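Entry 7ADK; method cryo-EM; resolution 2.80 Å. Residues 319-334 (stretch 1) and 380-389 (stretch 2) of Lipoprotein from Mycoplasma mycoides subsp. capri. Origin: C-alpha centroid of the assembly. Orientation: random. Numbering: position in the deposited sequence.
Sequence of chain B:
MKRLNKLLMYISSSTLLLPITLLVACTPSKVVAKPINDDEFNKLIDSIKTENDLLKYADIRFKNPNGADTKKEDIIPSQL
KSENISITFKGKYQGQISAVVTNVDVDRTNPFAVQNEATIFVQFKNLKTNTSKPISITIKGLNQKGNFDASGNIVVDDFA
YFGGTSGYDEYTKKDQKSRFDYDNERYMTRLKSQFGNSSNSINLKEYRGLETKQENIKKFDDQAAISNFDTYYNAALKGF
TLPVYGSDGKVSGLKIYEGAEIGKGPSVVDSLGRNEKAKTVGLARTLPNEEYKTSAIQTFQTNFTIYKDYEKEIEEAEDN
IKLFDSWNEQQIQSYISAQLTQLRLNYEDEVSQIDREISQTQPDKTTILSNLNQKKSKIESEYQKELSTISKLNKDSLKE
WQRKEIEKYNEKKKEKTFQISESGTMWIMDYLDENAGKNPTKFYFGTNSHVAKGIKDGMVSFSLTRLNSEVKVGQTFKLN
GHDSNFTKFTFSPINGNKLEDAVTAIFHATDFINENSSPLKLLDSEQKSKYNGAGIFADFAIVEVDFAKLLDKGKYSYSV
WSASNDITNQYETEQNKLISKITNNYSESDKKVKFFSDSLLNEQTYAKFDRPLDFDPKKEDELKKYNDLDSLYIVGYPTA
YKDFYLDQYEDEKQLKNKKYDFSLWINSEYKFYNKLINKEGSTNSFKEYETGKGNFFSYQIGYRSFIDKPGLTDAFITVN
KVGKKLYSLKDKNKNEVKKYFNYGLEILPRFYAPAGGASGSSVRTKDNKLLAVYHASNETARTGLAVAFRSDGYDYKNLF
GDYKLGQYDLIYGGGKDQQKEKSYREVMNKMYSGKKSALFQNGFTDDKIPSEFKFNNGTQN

Stretch 1 (319-334) DNIKLFDSWNEQQIQS
Stretch 2 380-389: ESEYQKELST

An irregular segment can dock against helical and non-helical chain through packing of backbone and side chain, with very little direct hydrogen bonding. Residues 319-334 and 380-389 of this Mycoplasma lipoprotein illustrate the point, burying 566 Å² between them. Stretch 1 is helical at 319-322 and again from 329 onward; stretch 2 has no regular structure and runs alongside in the same sense, with CA-CA separations of 5.7 Å for Asn 320 and Ser 381, 4.7 Å for Phe 324 and Glu 382, and 7.0 Å for Gln 330 and Ser 388.

Glu 380 (chi1 p) contributes mainly backbone, its O lying 4.4 Å from Phe 324 CD2. At Ser 381 (phi/psi -68/11, chi1 m), CB packs 3.3 Å from OD1 of Asn 320, a t rotamer. The chain then extends at Glu 382 (-143/160), whose CB points away while its m, m side chain brings OE2 to 3.0 Å from Leu 323 O. Both atoms are acceptors, so this proximity is not a hydrogen bond. The backbone O of Glu 382 lies over one face of the Phe 324 ring (chi1 169°, chi2 25°).

Tyr 383 (-57/138; chi1 47°, chi2 -94°) has the largest covered area. Its CB meets Phe 324 CD1 at 4.0 Å, and its CE1 meets CB of Trp 327 (chi1 m) at 3.6 Å, while Leu 323 O approaches the ring edge.

Gln 384 (-76/88) supplies the sole cross-stretch hydrogen bond: Gln 331 NE2 donates to Gln 384 O at 3.0 Å with an N-H...O angle of 153°. Gln 331 OE1 accepts from Gln 330 NE2 at 2.9 Å, linking the neighbouring amides. Gln 330 (p, m) also donates through NE2 to Trp 327 O at 2.9 Å, and its CG packs 3.4 Å from CB of Lys 385 (-165/132), which like Gln 384 and Leu 323 is modelled only to CB. Farther along, Ser 388 OG lies 4.3 Å from Gln 333 OE1, too far for a hydrogen bond, and is bonded elsewhere in the structure.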

# COMPACT_ATOMS: atom_id res chain seq x y z
N ASP B 319 2.30 -44.63 -11.23
CA ASP B 319 2.58 -43.23 -10.88
C ASP B 319 3.56 -43.11 -9.70
O ASP B 319 4.27 -42.11 -9.56
CB ASP B 319 1.25 -42.53 -10.58
CG ASP B 319 1.35 -41.01 -10.59
OD1 ASP B 319 1.97 -40.45 -11.51
OD2 ASP B 319 0.75 -40.36 -9.72
N ASN B 320 3.69 -44.18 -8.90
CA ASN B 320 4.72 -44.29 -7.86
C ASN B 320 6.15 -44.12 -8.43
O ASN B 320 7.03 -43.60 -7.74
CB ASN B 320 4.55 -45.64 -7.14
CG ASN B 320 5.29 -45.64 -5.82
OD1 ASN B 320 5.16 -44.74 -5.02
ND2 ASN B 320 6.11 -46.63 -5.56
N ILE B 321 6.37 -44.48 -9.69
CA ILE B 321 7.50 -44.03 -10.51
C ILE B 321 7.12 -42.75 -11.26
O ILE B 321 7.76 -41.72 -11.10
CB ILE B 321 7.96 -45.15 -11.48
CG1 ILE B 321 8.51 -46.39 -10.74
CG2 ILE B 321 8.98 -44.64 -12.51
CD1 ILE B 321 9.80 -46.19 -9.93
N LYS B 322 6.09 -42.82 -12.09
CA LYS B 322 5.78 -41.84 -13.14
C LYS B 322 5.22 -40.47 -12.69
O LYS B 322 4.90 -39.64 -13.54
CB LYS B 322 4.84 -42.49 -14.14
N LEU B 323 5.14 -40.19 -11.39
CA LEU B 323 4.97 -38.84 -10.84
C LEU B 323 6.23 -38.30 -10.15
O LEU B 323 6.35 -37.09 -9.95
CB LEU B 323 3.84 -38.85 -9.83
N PHE B 324 7.17 -39.17 -9.77
CA PHE B 324 8.41 -38.82 -9.09
C PHE B 324 9.59 -38.72 -10.06
O PHE B 324 10.13 -37.64 -10.26
CB PHE B 324 8.65 -39.84 -7.97
CG PHE B 324 10.01 -39.80 -7.30
CD1 PHE B 324 10.80 -38.63 -7.28
CD2 PHE B 324 10.48 -40.97 -6.68
CE1 PHE B 324 12.06 -38.65 -6.67
CE2 PHE B 324 11.74 -40.98 -6.05
CZ PHE B 324 12.52 -39.81 -6.06
N ASP B 325 9.97 -39.84 -10.68
CA ASP B 325 11.15 -39.95 -11.54
C ASP B 325 11.02 -39.16 -12.85
O ASP B 325 12.02 -38.72 -13.42
CB ASP B 325 11.39 -41.42 -11.85
N SER B 326 9.78 -38.93 -13.30
CA SER B 326 9.44 -38.02 -14.39
C SER B 326 9.65 -36.55 -14.00
O SER B 326 10.43 -35.84 -14.61
CB SER B 326 7.99 -38.27 -14.79
OG SER B 326 7.18 -38.27 -13.62
N TRP B 327 8.97 -36.10 -12.94
CA TRP B 327 9.01 -34.72 -12.43
C TRP B 327 10.24 -34.45 -11.52
O TRP B 327 10.15 -33.90 -10.42
CB TRP B 327 7.65 -34.35 -11.85
CG TRP B 327 6.53 -34.41 -12.84
CD1 TRP B 327 5.71 -35.46 -13.05
CD2 TRP B 327 6.14 -33.40 -13.83
NE1 TRP B 327 4.85 -35.19 -14.10
CE2 TRP B 327 5.07 -33.93 -14.61
CE3 TRP B 327 6.58 -32.11 -14.16
CZ2 TRP B 327 4.46 -33.21 -15.64
CZ3 TRP B 327 5.98 -31.37 -15.20
CH2 TRP B 327 4.93 -31.92 -15.94
N ASN B 328 11.40 -34.88 -12.00
CA ASN B 328 12.73 -34.69 -11.42
C ASN B 328 13.53 -33.55 -12.10
O ASN B 328 14.70 -33.33 -11.81
CB ASN B 328 13.43 -36.06 -11.44
CG ASN B 328 14.60 -36.13 -10.48
OD1 ASN B 328 15.75 -36.09 -10.86
ND2 ASN B 328 14.34 -36.19 -9.21
N GLU B 329 12.90 -32.80 -13.00
CA GLU B 329 13.53 -31.77 -13.81
C GLU B 329 14.10 -30.59 -13.03
O GLU B 329 15.00 -29.93 -13.52
CB GLU B 329 12.60 -31.32 -14.95
CG GLU B 329 11.48 -30.32 -14.61
CD GLU B 329 10.33 -30.85 -13.74
OE1 GLU B 329 9.50 -30.03 -13.29
OE2 GLU B 329 10.25 -32.07 -13.50
N GLN B 330 13.64 -30.33 -11.81
CA GLN B 330 14.24 -29.29 -10.97
C GLN B 330 15.59 -29.72 -10.36
O GLN B 330 16.46 -28.87 -10.17
CB GLN B 330 13.22 -28.77 -9.94
CG GLN B 330 12.80 -29.78 -8.86
CD GLN B 330 11.81 -30.82 -9.35
OE1 GLN B 330 10.72 -30.51 -9.81
NE2 GLN B 330 12.14 -32.08 -9.31
N GLN B 331 15.84 -31.02 -10.16
CA GLN B 331 17.20 -31.52 -9.88
C GLN B 331 18.11 -31.33 -11.10
O GLN B 331 19.25 -30.91 -10.94
CB GLN B 331 17.17 -33.00 -9.46
CG GLN B 331 17.02 -33.22 -7.95
CD GLN B 331 15.64 -32.93 -7.38
OE1 GLN B 331 14.62 -32.95 -8.05
NE2 GLN B 331 15.56 -32.68 -6.09
N ILE B 332 17.61 -31.57 -12.32
CA ILE B 332 18.35 -31.34 -13.57
C ILE B 332 18.70 -29.85 -13.73
O ILE B 332 19.86 -29.52 -13.97
CB ILE B 332 17.58 -31.95 -14.76
CG1 ILE B 332 17.54 -33.49 -14.64
CG2 ILE B 332 18.21 -31.54 -16.10
CD1 ILE B 332 16.59 -34.19 -15.61
N GLN B 333 17.75 -28.95 -13.51
CA GLN B 333 17.98 -27.50 -13.45
C GLN B 333 18.95 -27.11 -12.32
O GLN B 333 19.80 -26.25 -12.52
CB GLN B 333 16.64 -26.76 -13.36
CG GLN B 333 15.88 -26.83 -14.70
CD GLN B 333 14.41 -26.46 -14.59
OE1 GLN B 333 13.97 -25.37 -14.91
NE2 GLN B 333 13.58 -27.34 -14.13
N SER B 334 18.90 -27.77 -11.16
CA SER B 334 19.86 -27.52 -10.07
C SER B 334 21.29 -27.87 -10.46
O SER B 334 22.22 -27.17 -10.05
CB SER B 334 19.48 -28.27 -8.80
OG SER B 334 18.21 -27.85 -8.35
N GLU B 380 8.28 -42.61 0.25
CA GLU B 380 8.83 -41.35 -0.26
C GLU B 380 8.34 -40.99 -1.68
O GLU B 380 9.08 -40.53 -2.53
CB GLU B 380 10.37 -41.39 -0.13
CG GLU B 380 11.14 -42.38 -1.02
CD GLU B 380 11.29 -43.80 -0.47
OE1 GLU B 380 10.38 -44.35 0.18
OE2 GLU B 380 12.31 -44.42 -0.80
N SER B 381 7.06 -41.23 -1.98
CA SER B 381 6.47 -41.39 -3.32
C SER B 381 6.42 -40.15 -4.23
O SER B 381 5.76 -40.18 -5.27
CB SER B 381 5.07 -41.99 -3.17
OG SER B 381 5.05 -43.01 -2.19
N GLU B 382 7.08 -39.05 -3.88
CA GLU B 382 7.19 -37.82 -4.70
C GLU B 382 8.57 -37.16 -4.58
O GLU B 382 9.30 -37.39 -3.62
CB GLU B 382 6.11 -36.80 -4.31
CG GLU B 382 4.71 -37.11 -4.87
CD GLU B 382 4.63 -37.12 -6.40
OE1 GLU B 382 3.62 -37.59 -6.94
OE2 GLU B 382 5.58 -36.64 -7.07
N TYR B 383 8.91 -36.32 -5.56
CA TYR B 383 10.17 -35.58 -5.58
C TYR B 383 10.38 -34.72 -4.32
O TYR B 383 9.47 -34.03 -3.86
CB TYR B 383 10.24 -34.73 -6.85
CG TYR B 383 9.00 -33.92 -7.17
CD1 TYR B 383 8.02 -34.46 -8.02
CD2 TYR B 383 8.82 -32.63 -6.64
CE1 TYR B 383 6.90 -33.70 -8.38
CE2 TYR B 383 7.71 -31.86 -7.00
CZ TYR B 383 6.75 -32.38 -7.90
OH TYR B 383 5.71 -31.62 -8.28
N GLN B 384 11.61 -34.71 -3.80
CA GLN B 384 12.06 -33.73 -2.82
C GLN B 384 12.34 -32.39 -3.52
O GLN B 384 13.43 -32.16 -4.04
CB GLN B 384 13.29 -34.30 -2.11
N LYS B 385 11.31 -31.55 -3.66
CA LYS B 385 11.39 -30.23 -4.29
C LYS B 385 10.18 -29.33 -4.00
O LYS B 385 9.03 -29.75 -4.14
CB LYS B 385 11.49 -30.43 -5.80
N GLU B 386 10.43 -28.08 -3.62
CA GLU B 386 9.43 -27.11 -3.16
C GLU B 386 8.79 -26.30 -4.31
O GLU B 386 7.59 -26.39 -4.54
CB GLU B 386 10.02 -26.18 -2.09
CG GLU B 386 10.50 -26.89 -0.81
CD GLU B 386 11.91 -27.49 -0.93
OE1 GLU B 386 12.05 -28.70 -1.23
OE2 GLU B 386 12.90 -26.76 -0.74
N LEU B 387 9.58 -25.53 -5.06
CA LEU B 387 9.11 -24.60 -6.10
C LEU B 387 10.09 -24.48 -7.28
O LEU B 387 11.20 -25.01 -7.23
CB LEU B 387 8.87 -23.24 -5.45
N SER B 388 9.68 -23.83 -8.37
CA SER B 388 10.55 -23.47 -9.49
C SER B 388 10.02 -22.26 -10.29
O SER B 388 8.81 -22.16 -10.50
CB SER B 388 10.74 -24.68 -10.41
OG SER B 388 11.55 -24.37 -11.53
N THR B 389 10.91 -21.40 -10.78
CA THR B 389 10.62 -20.35 -11.78
C THR B 389 11.77 -20.26 -12.80
O THR B 389 12.77 -20.97 -12.68
CB THR B 389 10.34 -18.95 -11.17
OG1 THR B 389 11.51 -18.20 -10.98
CG2 THR B 389 9.57 -18.93 -9.86